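Local coordinates for protein restriction endonuclease AspBHI (Azoarcus sp., PDB 4OC8) that is a tetrameric, modification-dependent restriction endonuclease that probably binds and cleaves DNA carrying modified bases, at residues A[53-65]-A[117-129]. Numbering follows the deposited sequence.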
loop_
_atom_site.group_PDB
_atom_site.type_symbol
_atom_site.label_atom_id
_atom_site.label_comp_id
_atom_site.label_asym_id
_atom_site.label_seq_id
_atom_site.Cartn_x
_atom_site.Cartn_y
_atom_site.Cartn_z
ATOM N N GLU A 53 18.212 -1.763 -35.691
ATOM C CA GLU A 53 18.845 -3.000 -35.239
ATOM C C GLU A 53 19.872 -2.718 -34.148
ATOM O O GLU A 53 19.933 -3.431 -33.146
ATOM C CB GLU A 53 19.516 -3.736 -36.404
ATOM C CG GLU A 53 18.588 -4.137 -37.550
ATOM C CD GLU A 53 18.274 -2.991 -38.509
ATOM O OE1 GLU A 53 18.646 -1.833 -38.215
ATOM O OE2 GLU A 53 17.653 -3.252 -39.561
ATOM N N ARG A 54 20.677 -1.677 -34.354
ATOM C CA ARG A 54 21.658 -1.240 -33.361
ATOM C C ARG A 54 21.558 0.263 -33.123
ATOM O O ARG A 54 22.352 1.033 -33.659
ATOM C CB ARG A 54 23.086 -1.597 -33.795
ATOM C CG ARG A 54 23.395 -3.088 -33.814
ATOM C CD ARG A 54 23.194 -3.723 -32.442
ATOM N NE ARG A 54 23.454 -5.162 -32.451
ATOM C CZ ARG A 54 22.564 -6.084 -32.813
ATOM N NH1 ARG A 54 21.346 -5.727 -33.205
ATOM N NH2 ARG A 54 22.893 -7.370 -32.789
ATOM N N PRO A 55 20.569 0.689 -32.323
ATOM C CA PRO A 55 20.432 2.114 -32.001
ATOM C C PRO A 55 21.534 2.587 -31.052
ATOM O O PRO A 55 21.871 1.890 -30.095
ATOM C CB PRO A 55 19.062 2.185 -31.320
ATOM C CG PRO A 55 18.870 0.824 -30.727
ATOM C CD PRO A 55 19.529 -0.135 -31.680
ATOM N N THR A 56 22.094 3.759 -31.325
ATOM C CA THR A 56 23.167 4.300 -30.499
ATOM C C THR A 56 22.614 5.142 -29.349
ATOM O O THR A 56 23.207 5.211 -28.268
ATOM C CB THR A 56 24.135 5.150 -31.339
ATOM O OG1 THR A 56 23.454 6.313 -31.828
ATOM C CG2 THR A 56 24.649 4.341 -32.515
ATOM N N LEU A 57 21.467 5.767 -29.594
ATOM C CA LEU A 57 20.833 6.633 -28.612
ATOM C C LEU A 57 19.324 6.672 -28.852
ATOM O O LEU A 57 18.882 6.701 -29.997
ATOM C CB LEU A 57 21.407 8.040 -28.730
ATOM C CG LEU A 57 21.043 9.009 -27.617
ATOM C CD1 LEU A 57 22.158 9.055 -26.587
ATOM C CD2 LEU A 57 20.776 10.376 -28.196
ATOM N N LEU A 58 18.534 6.673 -27.781
ATOM C CA LEU A 58 17.076 6.699 -27.918
ATOM C C LEU A 58 16.410 7.846 -27.151
ATOM O O LEU A 58 16.589 7.983 -25.940
ATOM C CB LEU A 58 16.469 5.357 -27.499
ATOM C CG LEU A 58 14.936 5.305 -27.503
ATOM C CD1 LEU A 58 14.390 5.690 -28.863
ATOM C CD2 LEU A 58 14.416 3.934 -27.092
ATOM N N VAL A 59 15.635 8.658 -27.865
ATOM C CA VAL A 59 14.904 9.771 -27.261
ATOM C C VAL A 59 13.396 9.499 -27.201
ATOM O O VAL A 59 12.751 9.332 -28.233
ATOM C CB VAL A 59 15.139 11.076 -28.042
ATOM C CG1 VAL A 59 14.266 12.186 -27.498
ATOM C CG2 VAL A 59 16.587 11.470 -27.978
ATOM N N LEU A 60 12.837 9.451 -25.995
ATOM C CA LEU A 60 11.401 9.233 -25.825
ATOM C C LEU A 60 10.710 10.518 -25.395
ATOM O O LEU A 60 11.088 11.127 -24.389
ATOM C CB LEU A 60 11.132 8.148 -24.784
ATOM C CG LEU A 60 11.732 6.771 -25.055
ATOM C CD1 LEU A 60 11.414 5.816 -23.916
ATOM C CD2 LEU A 60 11.232 6.223 -26.376
ATOM N N THR A 61 9.704 10.934 -26.158
ATOM C CA THR A 61 8.925 12.112 -25.791
ATOM C C THR A 61 7.501 11.716 -25.408
ATOM O O THR A 61 6.985 10.694 -25.855
ATOM C CB THR A 61 8.890 13.168 -26.914
ATOM O OG1 THR A 61 7.927 12.791 -27.903
ATOM C CG2 THR A 61 10.258 13.306 -27.559
ATOM N N SER A 62 6.874 12.521 -24.562
ATOM C CA SER A 62 5.514 12.237 -24.142
ATOM C C SER A 62 4.732 13.518 -23.878
ATOM O O SER A 62 5.281 14.502 -23.392
ATOM C CB SER A 62 5.514 11.336 -22.910
ATOM O OG SER A 62 4.198 10.917 -22.598
ATOM N N ASN A 63 3.445 13.497 -24.213
ATOM C CA ASN A 63 2.572 14.651 -24.035
ATOM C C ASN A 63 1.982 14.688 -22.630
ATOM O O ASN A 63 1.777 15.762 -22.061
ATOM C CB ASN A 63 1.441 14.614 -25.067
ATOM C CG ASN A 63 0.789 15.968 -25.272
ATOM O OD1 ASN A 63 0.822 16.832 -24.394
ATOM N ND2 ASN A 63 0.190 16.160 -26.440
ATOM N N LEU A 64 1.714 13.504 -22.083
ATOM C CA LEU A 64 1.036 13.354 -20.793
ATOM C C LEU A 64 -0.357 13.980 -20.825
ATOM O O LEU A 64 -0.940 14.270 -19.783
ATOM C CB LEU A 64 1.863 13.937 -19.638
ATOM C CG LEU A 64 3.326 13.503 -19.465
ATOM C CD1 LEU A 64 3.923 14.099 -18.196
ATOM C CD2 LEU A 64 3.455 11.991 -19.455
ATOM N N ALA A 65 -0.881 14.181 -22.032
ATOM C CA ALA A 65 -2.218 14.730 -22.224
ATOM C C ALA A 65 -3.136 13.640 -22.756
ATOM O O ALA A 65 -4.336 13.849 -22.925
ATOM C CB ALA A 65 -2.177 15.904 -23.193
ATOM N N HIS A 117 25.544 -3.446 -22.842
ATOM C CA HIS A 117 26.394 -2.555 -23.623
ATOM C C HIS A 117 25.731 -2.144 -24.936
ATOM O O HIS A 117 26.094 -1.128 -25.532
ATOM C CB HIS A 117 27.752 -3.204 -23.886
ATOM C CG HIS A 117 27.663 -4.575 -24.479
ATOM N ND1 HIS A 117 27.441 -5.700 -23.717
ATOM C CD2 HIS A 117 27.767 -5.000 -25.762
ATOM C CE1 HIS A 117 27.410 -6.763 -24.504
ATOM N NE2 HIS A 117 27.606 -6.366 -25.747
ATOM N N LEU A 118 24.753 -2.931 -25.378
ATOM C CA LEU A 118 24.024 -2.628 -26.607
ATOM C C LEU A 118 22.882 -1.656 -26.349
ATOM O O LEU A 118 22.427 -0.965 -27.262
ATOM C CB LEU A 118 23.472 -3.907 -27.232
ATOM C CG LEU A 118 24.485 -5.030 -27.444
ATOM C CD1 LEU A 118 23.783 -6.289 -27.907
ATOM C CD2 LEU A 118 25.549 -4.601 -28.437
ATOM N N VAL A 119 22.420 -1.610 -25.105
ATOM C CA VAL A 119 21.329 -0.716 -24.743
ATOM C C VAL A 119 21.752 0.744 -24.875
ATOM O O VAL A 119 22.723 1.178 -24.257
ATOM C CB VAL A 119 20.834 -0.986 -23.317
ATOM C CG1 VAL A 119 19.719 -0.024 -22.954
ATOM C CG2 VAL A 119 20.358 -2.419 -23.192
ATOM N N PRO A 120 21.027 1.506 -25.702
ATOM C CA PRO A 120 21.346 2.919 -25.899
ATOM C C PRO A 120 20.836 3.747 -24.738
ATOM O O PRO A 120 19.845 3.369 -24.117
ATOM C CB PRO A 120 20.561 3.274 -27.161
ATOM C CG PRO A 120 19.396 2.356 -27.140
ATOM C CD PRO A 120 19.892 1.071 -26.535
ATOM N N PRO A 121 21.515 4.861 -24.434
ATOM C CA PRO A 121 21.009 5.822 -23.451
ATOM C C PRO A 121 19.611 6.300 -23.825
ATOM O O PRO A 121 19.377 6.721 -24.960
ATOM C CB PRO A 121 22.009 6.978 -23.552
ATOM C CG PRO A 121 23.264 6.337 -24.001
ATOM C CD PRO A 121 22.843 5.241 -24.943
ATOM N N ILE A 122 18.689 6.219 -22.874
ATOM C CA ILE A 122 17.323 6.658 -23.090
ATOM C C ILE A 122 17.132 8.045 -22.501
ATOM O O ILE A 122 17.236 8.230 -21.290
ATOM C CB ILE A 122 16.319 5.678 -22.456
ATOM C CG1 ILE A 122 16.381 4.323 -23.167
ATOM C CG2 ILE A 122 14.912 6.242 -22.513
ATOM C CD1 ILE A 122 16.893 3.190 -22.298
ATOM N N LEU A 123 16.858 9.019 -23.362
ATOM C CA LEU A 123 16.624 10.389 -22.920
ATOM C C LEU A 123 15.139 10.724 -22.940
ATOM O O LEU A 123 14.529 10.803 -24.005
ATOM C CB LEU A 123 17.382 11.380 -23.806
ATOM C CG LEU A 123 18.908 11.262 -23.878
ATOM C CD1 LEU A 123 19.455 12.342 -24.773
ATOM C CD2 LEU A 123 19.525 11.358 -22.498
ATOM N N VAL A 124 14.566 10.931 -21.760
ATOM C CA VAL A 124 13.144 11.225 -21.622
ATOM C C VAL A 124 12.846 12.727 -21.706
ATOM O O VAL A 124 13.476 13.537 -21.022
ATOM C CB VAL A 124 12.608 10.688 -20.282
ATOM C CG1 VAL A 124 11.108 10.906 -20.175
ATOM C CG2 VAL A 124 12.952 9.214 -20.131
ATOM N N PHE A 125 11.885 13.090 -22.552
ATOM C CA PHE A 125 11.402 14.466 -22.632
ATOM C C PHE A 125 9.881 14.481 -22.532
ATOM O O PHE A 125 9.220 13.535 -22.957
ATOM C CB PHE A 125 11.809 15.112 -23.957
ATOM C CG PHE A 125 13.277 15.392 -24.082
ATOM C CD1 PHE A 125 14.136 14.437 -24.604
ATOM C CD2 PHE A 125 13.795 16.620 -23.701
ATOM C CE1 PHE A 125 15.493 14.696 -24.732
ATOM C CE2 PHE A 125 15.148 16.886 -23.825
ATOM C CZ PHE A 125 15.999 15.924 -24.344
ATOM N N THR A 126 9.324 15.552 -21.974
ATOM C CA THR A 126 7.872 15.738 -21.994
ATOM C C THR A 126 7.524 17.089 -22.611
ATOM O O THR A 126 8.190 18.078 -22.349
ATOM C CB THR A 126 7.240 15.620 -20.586
ATOM O OG1 THR A 126 7.806 16.604 -19.709
ATOM C CG2 THR A 126 7.467 14.236 -20.012
ATOM N N THR A 127 6.483 17.134 -23.434
ATOM C CA THR A 127 6.120 18.378 -24.106
ATOM C C THR A 127 5.414 19.346 -23.165
ATOM O O THR A 127 4.489 18.961 -22.450
ATOM C CB THR A 127 5.200 18.128 -25.309
ATOM O OG1 THR A 127 3.923 17.676 -24.846
ATOM C CG2 THR A 127 5.799 17.086 -26.233
ATOM N N GLU A 128 5.864 20.599 -23.169
ATOM C CA GLU A 128 5.171 21.671 -22.462
ATOM C C GLU A 128 4.046 22.192 -23.355
ATOM O O GLU A 128 3.107 22.839 -22.884
ATOM C CB GLU A 128 6.136 22.805 -22.101
ATOM C CG GLU A 128 7.268 22.403 -21.161
ATOM C CD GLU A 128 6.775 22.019 -19.781
ATOM O OE1 GLU A 128 6.571 22.929 -18.947
ATOM O OE2 GLU A 128 6.592 20.805 -19.530
ATOM N N ALA A 129 4.170 21.903 -24.650
ATOM C CA ALA A 129 3.134 22.184 -25.646
ATOM C C ALA A 129 2.814 23.669 -25.864
ATOM O O ALA A 129 1.678 24.024 -26.176
ATOM C CB ALA A 129 1.859 21.384 -25.346
#
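CG of Pro55 touches CG of Pro120, the two rings set obliquely, just ahead of the point where strands 57-62 and 122-127 pair in parallel in the mixed sheet of the N-terminal domain, whose family belongs to the PUA clan. Turning the corner at Thr56, the chain presents Leu57, whose CD1 lies 3.7 Å from CB of Pro121, the two side chains crossing at about a right angle. CG of Leu57 stands anti to the backbone N (chi1 -169°), directing the branched end toward the other strand; CD2 lies near CD1 of Leu123, beside Val185 of helix 182-189. Replaced by alanine, Leu57 would lose both methyls, which would probably leave Pro121 CB, Leu123 CD1 and Val185 without their packing partner. Leu58 grips the neighbour twice, N to Pro121 O at 2.9 Å and O to Leu123 N at 2.8 Å, the parallel pattern in which one residue bonds to two flanking a third. Val59 sets CG1 3.7 Å from CD1 of Phe125, whose ring also meets Phe136. Leu60 repeats the double grip with Leu123 O and Phe125 N, while its CD1 packs on CG2 of Ile122. Ser62 N bonds only weakly to Phe125 O, but its O accepts Thr127 N at 2.9 Å; its hydroxyl turns to Asp71. Finally, Leu64 CD1 rests 4.0 Å from Thr126 CG2.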